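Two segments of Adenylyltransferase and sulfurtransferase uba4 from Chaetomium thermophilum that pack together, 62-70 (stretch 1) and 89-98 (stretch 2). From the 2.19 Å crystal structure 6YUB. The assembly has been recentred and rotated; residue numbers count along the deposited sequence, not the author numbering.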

ATOM      1  N   GLY B  62       3.993   1.811 -24.349  1.00 32.62           N
ATOM      2  CA  GLY B  62       5.246   1.158 -24.673  1.00 34.54           C
ATOM      3  C   GLY B  62       5.762   0.374 -23.480  1.00 34.77           C
ATOM      4  O   GLY B  62       5.557   0.761 -22.329  1.00 32.33           O
ATOM      5  N   ILE B  63       6.427  -0.741 -23.769  1.00 28.61           N
ATOM      6  CA  ILE B  63       6.964  -1.623 -22.740  1.00 33.60           C
ATOM      7  C   ILE B  63       8.368  -2.039 -23.153  1.00 39.43           C
ATOM      8  O   ILE B  63       8.577  -2.520 -24.273  1.00 36.78           O
ATOM      9  CB  ILE B  63       6.079  -2.865 -22.522  1.00 40.00           C
ATOM     10  CG1 ILE B  63       4.682  -2.458 -22.038  1.00 43.83           C
ATOM     11  CG2 ILE B  63       6.724  -3.808 -21.511  1.00 43.49           C
ATOM     12  CD1 ILE B  63       3.618  -2.513 -23.107  1.00 47.94           C
ATOM     13  N   VAL B  64       9.326  -1.867 -22.246  1.00 33.93           N
ATOM     14  CA  VAL B  64      10.732  -2.128 -22.520  1.00 31.59           C
ATOM     15  C   VAL B  64      11.191  -3.246 -21.592  1.00 32.09           C
ATOM     16  O   VAL B  64      11.111  -3.110 -20.365  1.00 33.57           O
ATOM     17  CB  VAL B  64      11.594  -0.869 -22.317  1.00 31.66           C
ATOM     18  CG1 VAL B  64      13.031  -1.125 -22.754  1.00 31.89           C
ATOM     19  CG2 VAL B  64      11.004   0.315 -23.073  1.00 30.70           C
ATOM     20  N   ASP B  65      11.671  -4.343 -22.175  1.00 30.48           N
ATOM     21  CA  ASP B  65      12.246  -5.434 -21.401  1.00 31.44           C
ATOM     22  C   ASP B  65      12.835  -6.461 -22.359  1.00 41.04           C
ATOM     23  O   ASP B  65      12.239  -6.759 -23.401  1.00 36.98           O
ATOM     24  CB  ASP B  65      11.194  -6.089 -20.501  1.00 34.58           C
ATOM     25  CG  ASP B  65      11.797  -6.696 -19.249  1.00 40.11           C
ATOM     26  OD1 ASP B  65      12.825  -7.399 -19.362  1.00 39.61           O
ATOM     27  OD2 ASP B  65      11.251  -6.453 -18.148  1.00 40.30           O
ATOM     28  N   GLY B  66      13.997  -6.999 -21.996  1.00 46.42           N
ATOM     29  CA  GLY B  66      14.660  -7.998 -22.808  1.00 45.81           C
ATOM     30  C   GLY B  66      14.768  -9.350 -22.134  1.00 46.83           C
ATOM     31  O   GLY B  66      15.299 -10.301 -22.719  1.00 46.74           O
ATOM     32  N   ASP B  67      14.266  -9.450 -20.908  1.00 38.42           N
ATOM     33  CA  ASP B  67      14.332 -10.689 -20.149  1.00 39.37           C
ATOM     34  C   ASP B  67      13.113 -11.569 -20.436  1.00 36.61           C
ATOM     35  O   ASP B  67      12.165 -11.163 -21.114  1.00 31.34           O
ATOM     36  CB  ASP B  67      14.437 -10.391 -18.654  1.00 38.77           C
ATOM     37  CG  ASP B  67      15.784  -9.804 -18.269  1.00 50.37           C
ATOM     38  OD1 ASP B  67      16.808 -10.207 -18.860  1.00 49.55           O
ATOM     39  OD2 ASP B  67      15.820  -8.934 -17.370  1.00 55.55           O
ATOM     40  N   SER B  68      13.147 -12.785 -19.893  1.00 37.81           N
ATOM     41  CA  SER B  68      12.131 -13.793 -20.132  1.00 42.85           C
ATOM     42  C   SER B  68      11.343 -14.092 -18.862  1.00 39.73           C
ATOM     43  O   SER B  68      11.781 -13.804 -17.747  1.00 38.78           O
ATOM     44  CB  SER B  68      12.759 -15.089 -20.658  1.00 46.43           C
ATOM     45  OG  SER B  68      13.075 -14.989 -22.036  1.00 50.62           O
ATOM     46  N   VAL B  69      10.162 -14.687 -19.053  1.00 36.93           N
ATOM     47  CA  VAL B  69       9.314 -15.071 -17.931  1.00 34.70           C
ATOM     48  C   VAL B  69       9.902 -16.291 -17.237  1.00 39.01           C
ATOM     49  O   VAL B  69      10.336 -17.255 -17.889  1.00 40.13           O
ATOM     50  CB  VAL B  69       7.881 -15.348 -18.418  1.00 41.50           C
ATOM     51  CG1 VAL B  69       7.019 -15.915 -17.291  1.00 37.35           C
ATOM     52  CG2 VAL B  69       7.262 -14.075 -18.988  1.00 37.37           C
ATOM     53  N   GLU B  70       9.917 -16.260 -15.907  1.00 39.49           N
ATOM     54  CA  GLU B  70      10.431 -17.354 -15.098  1.00 39.92           C
ATOM     55  C   GLU B  70       9.395 -17.752 -14.057  1.00 40.10           C
ATOM     56  O   GLU B  70       8.603 -16.926 -13.596  1.00 40.18           O
ATOM     57  CB  GLU B  70      11.746 -16.972 -14.399  1.00 50.04           C
ATOM     58  CG  GLU B  70      12.909 -16.749 -15.344  1.00 51.04           C
ATOM     59  CD  GLU B  70      14.177 -16.317 -14.625  1.00 57.12           C
ATOM     60  OE1 GLU B  70      14.127 -15.335 -13.855  1.00 58.27           O
ATOM     61  OE2 GLU B  70      15.224 -16.966 -14.827  1.00 58.79           O
ATOM     62  N   LYS B  89       9.171 -11.282 -21.490  1.00 35.45           N
ATOM     63  CA  LYS B  89       8.228 -10.637 -20.583  1.00 33.94           C
ATOM     64  C   LYS B  89       7.342  -9.645 -21.321  1.00 36.70           C
ATOM     65  O   LYS B  89       6.123  -9.612 -21.102  1.00 34.79           O
ATOM     66  CB  LYS B  89       8.987  -9.939 -19.455  1.00 37.93           C
ATOM     67  CG  LYS B  89       9.668 -10.892 -18.478  1.00 39.01           C
ATOM     68  CD  LYS B  89       9.881 -10.235 -17.119  1.00 42.14           C
ATOM     69  CE  LYS B  89      11.199  -9.494 -17.046  1.00 40.99           C
ATOM     70  NZ  LYS B  89      11.221  -8.513 -15.919  1.00 42.03           N
ATOM     71  N   VAL B  90       7.926  -8.844 -22.214  1.00 32.78           N
ATOM     72  CA  VAL B  90       7.158  -7.828 -22.923  1.00 34.89           C
ATOM     73  C   VAL B  90       6.020  -8.464 -23.713  1.00 43.32           C
ATOM     74  O   VAL B  90       4.900  -7.934 -23.748  1.00 36.39           O
ATOM     75  CB  VAL B  90       8.089  -6.998 -23.827  1.00 37.72           C
ATOM     76  CG1 VAL B  90       8.764  -7.878 -24.869  1.00 43.94           C
ATOM     77  CG2 VAL B  90       7.314  -5.876 -24.492  1.00 40.76           C
ATOM     78  N   ASP B  91       6.284  -9.606 -24.361  1.00 34.91           N
ATOM     79  CA  ASP B  91       5.249 -10.266 -25.148  1.00 38.16           C
ATOM     80  C   ASP B  91       4.213 -10.936 -24.253  1.00 34.52           C
ATOM     81  O   ASP B  91       3.014 -10.905 -24.552  1.00 31.40           O
ATOM     82  CB  ASP B  91       5.882 -11.293 -26.090  1.00 39.03           C
ATOM     83  CG  ASP B  91       6.625 -10.650 -27.246  1.00 43.62           C
ATOM     84  OD1 ASP B  91       6.104  -9.671 -27.823  1.00 45.67           O
ATOM     85  OD2 ASP B  91       7.732 -11.121 -27.580  1.00 45.12           O
ATOM     86  N   SER B  92       4.653 -11.557 -23.154  1.00 30.33           N
ATOM     87  CA  SER B  92       3.713 -12.192 -22.237  1.00 26.79           C
ATOM     88  C   SER B  92       2.819 -11.158 -21.564  1.00 28.71           C
ATOM     89  O   SER B  92       1.629 -11.410 -21.347  1.00 36.44           O
ATOM     90  CB  SER B  92       4.478 -13.000 -21.189  1.00 27.57           C
ATOM     91  OG  SER B  92       3.613 -13.505 -20.195  1.00 27.80           O
ATOM     92  N   LEU B  93       3.376  -9.995 -21.221  1.00 29.60           N
ATOM     93  CA  LEU B  93       2.589  -8.953 -20.580  1.00 29.47           C
ATOM     94  C   LEU B  93       1.571  -8.359 -21.542  1.00 33.19           C
ATOM     95  O   LEU B  93       0.408  -8.145 -21.165  1.00 25.73           O
ATOM     96  CB  LEU B  93       3.512  -7.860 -20.044  1.00 24.98           C
ATOM     97  CG  LEU B  93       2.836  -6.595 -19.521  1.00 29.56           C
ATOM     98  CD1 LEU B  93       1.767  -6.942 -18.509  1.00 28.37           C
ATOM     99  CD2 LEU B  93       3.873  -5.646 -18.905  1.00 26.83           C
ATOM    100  N   ILE B  94       1.989  -8.082 -22.781  1.00 26.87           N
ATOM    101  CA  ILE B  94       1.074  -7.517 -23.764  1.00 34.92           C
ATOM    102  C   ILE B  94      -0.048  -8.499 -24.087  1.00 35.79           C
ATOM    103  O   ILE B  94      -1.173  -8.084 -24.396  1.00 36.99           O
ATOM    104  CB  ILE B  94       1.845  -7.101 -25.032  1.00 35.94           C
ATOM    105  CG1 ILE B  94       2.688  -5.863 -24.733  1.00 34.09           C
ATOM    106  CG2 ILE B  94       0.884  -6.857 -26.191  1.00 33.62           C
ATOM    107  CD1 ILE B  94       3.710  -5.523 -25.800  1.00 35.70           C
ATOM    108  N   THR B  95       0.226  -9.801 -24.005  1.00 29.79           N
ATOM    109  CA  THR B  95      -0.832 -10.782 -24.219  1.00 36.72           C
ATOM    110  C   THR B  95      -1.967 -10.573 -23.221  1.00 34.70           C
ATOM    111  O   THR B  95      -3.145 -10.640 -23.588  1.00 30.50           O
ATOM    112  CB  THR B  95      -0.281 -12.205 -24.105  1.00 31.54           C
ATOM    113  OG1 THR B  95       0.646 -12.451 -25.167  1.00 40.05           O
ATOM    114  CG2 THR B  95      -1.413 -13.223 -24.172  1.00 34.95           C
ATOM    115  N   HIS B  96      -1.629 -10.304 -21.957  1.00 38.51           N
ATOM    116  CA  HIS B  96      -2.644 -10.072 -20.936  1.00 33.53           C
ATOM    117  C   HIS B  96      -3.266  -8.688 -21.067  1.00 29.93           C
ATOM    118  O   HIS B  96      -4.463  -8.518 -20.819  1.00 31.89           O
ATOM    119  CB  HIS B  96      -2.030 -10.255 -19.547  1.00 34.36           C
ATOM    120  CG  HIS B  96      -2.983  -9.992 -18.422  1.00 31.75           C
ATOM    121  ND1 HIS B  96      -4.169 -10.680 -18.272  1.00 34.41           N
ATOM    122  CD2 HIS B  96      -2.919  -9.120 -17.386  1.00 32.45           C
ATOM    123  CE1 HIS B  96      -4.796 -10.241 -17.194  1.00 36.86           C
ATOM    124  NE2 HIS B  96      -4.056  -9.298 -16.637  1.00 37.01           N
ATOM    125  N   LEU B  97      -2.476  -7.685 -21.451  1.00 34.26           N
ATOM    126  CA  LEU B  97      -3.041  -6.356 -21.665  1.00 35.87           C
ATOM    127  C   LEU B  97      -4.073  -6.381 -22.784  1.00 27.76           C
ATOM    128  O   LEU B  97      -5.146  -5.785 -22.663  1.00 28.08           O
ATOM    129  CB  LEU B  97      -1.930  -5.354 -21.981  1.00 30.38           C
ATOM    130  CG  LEU B  97      -0.843  -5.186 -20.919  1.00 32.26           C
ATOM    131  CD1 LEU B  97       0.195  -4.164 -21.379  1.00 33.85           C
ATOM    132  CD2 LEU B  97      -1.424  -4.783 -19.575  1.00 32.72           C
ATOM    133  N   ILE B  98      -3.763  -7.068 -23.886  1.00 35.35           N
ATOM    134  CA  ILE B  98      -4.719  -7.189 -24.983  1.00 29.96           C
ATOM    135  C   ILE B  98      -6.001  -7.858 -24.501  1.00 34.93           C
ATOM    136  O   ILE B  98      -7.100  -7.509 -24.943  1.00 32.45           O
ATOM    137  CB  ILE B  98      -4.080  -7.949 -26.159  1.00 30.08           C
ATOM    138  CG1 ILE B  98      -3.042  -7.051 -26.847  1.00 29.35           C
ATOM    139  CG2 ILE B  98      -5.144  -8.414 -27.147  1.00 27.19           C
ATOM    140  CD1 ILE B  98      -2.140  -7.781 -27.810  1.00 31.01           C
TER
HETATM  141  O   HOH W   1      11.069  -9.061 -22.540  1.00 27.31           O

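The end of a β-strand (62-64) and the loop that follows it pack against the helix 89-98, burying 498 Å² in total. Strand and helix run at 148° to one another, nearer antiparallel than parallel, and their axes approach to 8.6 Å. The contact divides into an apolar part, centred on the strand residue I63, and a polar part, where the loop meets the first residues of the helix.

The apolar part depends on the alternation of the strand. I63 directs its CA-to-CB bond toward the helix, whereas V64 points away and makes no contact. The branched side chain of I63 spans several helix residues: its CG2 lies 3.7 Å from CG2 of V90 and 4.3 Å from CD2 of L93, while its CD1 reaches CG1 of I94 at 3.8 Å and CD1 of L97 at 4.2 Å. V90, L93, I94 and L97 recur at intervals of three and four residues, so they form one face of the helix, and all four point toward the strand. I63 is buried and contributes 96 Å² to the contact, the largest share in its stretch. Away from this cluster, CG2 of V69 packs 3.7 Å from CB of S92, whose hydroxyl is hydrogen-bonded elsewhere in the structure.

Charge pairing is confined to D65 and K89. D65, just beyond the strand, turns toward the helix, and its OD2 forms a salt bridge with NZ of K89 at 3.0 Å, which compensates a carboxylate in a buried position. Its other oxygen, OD1, accepts a hydrogen bond from the backbone N of D67 at 2.9 Å, bracing the turn through G66. The K89 side chain starts out sideways and runs along the loop, with CG 3.6 Å from C of S68 and CE 3.7 Å from CB of D67. Its long aliphatic portion thus covers the loop while the ammonium group reaches D65, and K89 gives up 113 Å², more than any other residue.

Backbone hydrogen bonding fixes the start of this helical segment. N of K89 donates to O of D67 at 3.0 Å with a nearly linear angle of 175°. Water 1 extends the link: it donates to O of D67 at 2.8 Å and, weakly, to O of D65 at 2.7 Å, and accepts from N of V90 at 3.2 Å. Loop carbonyls and helix amides are thereby joined both directly and through solvent.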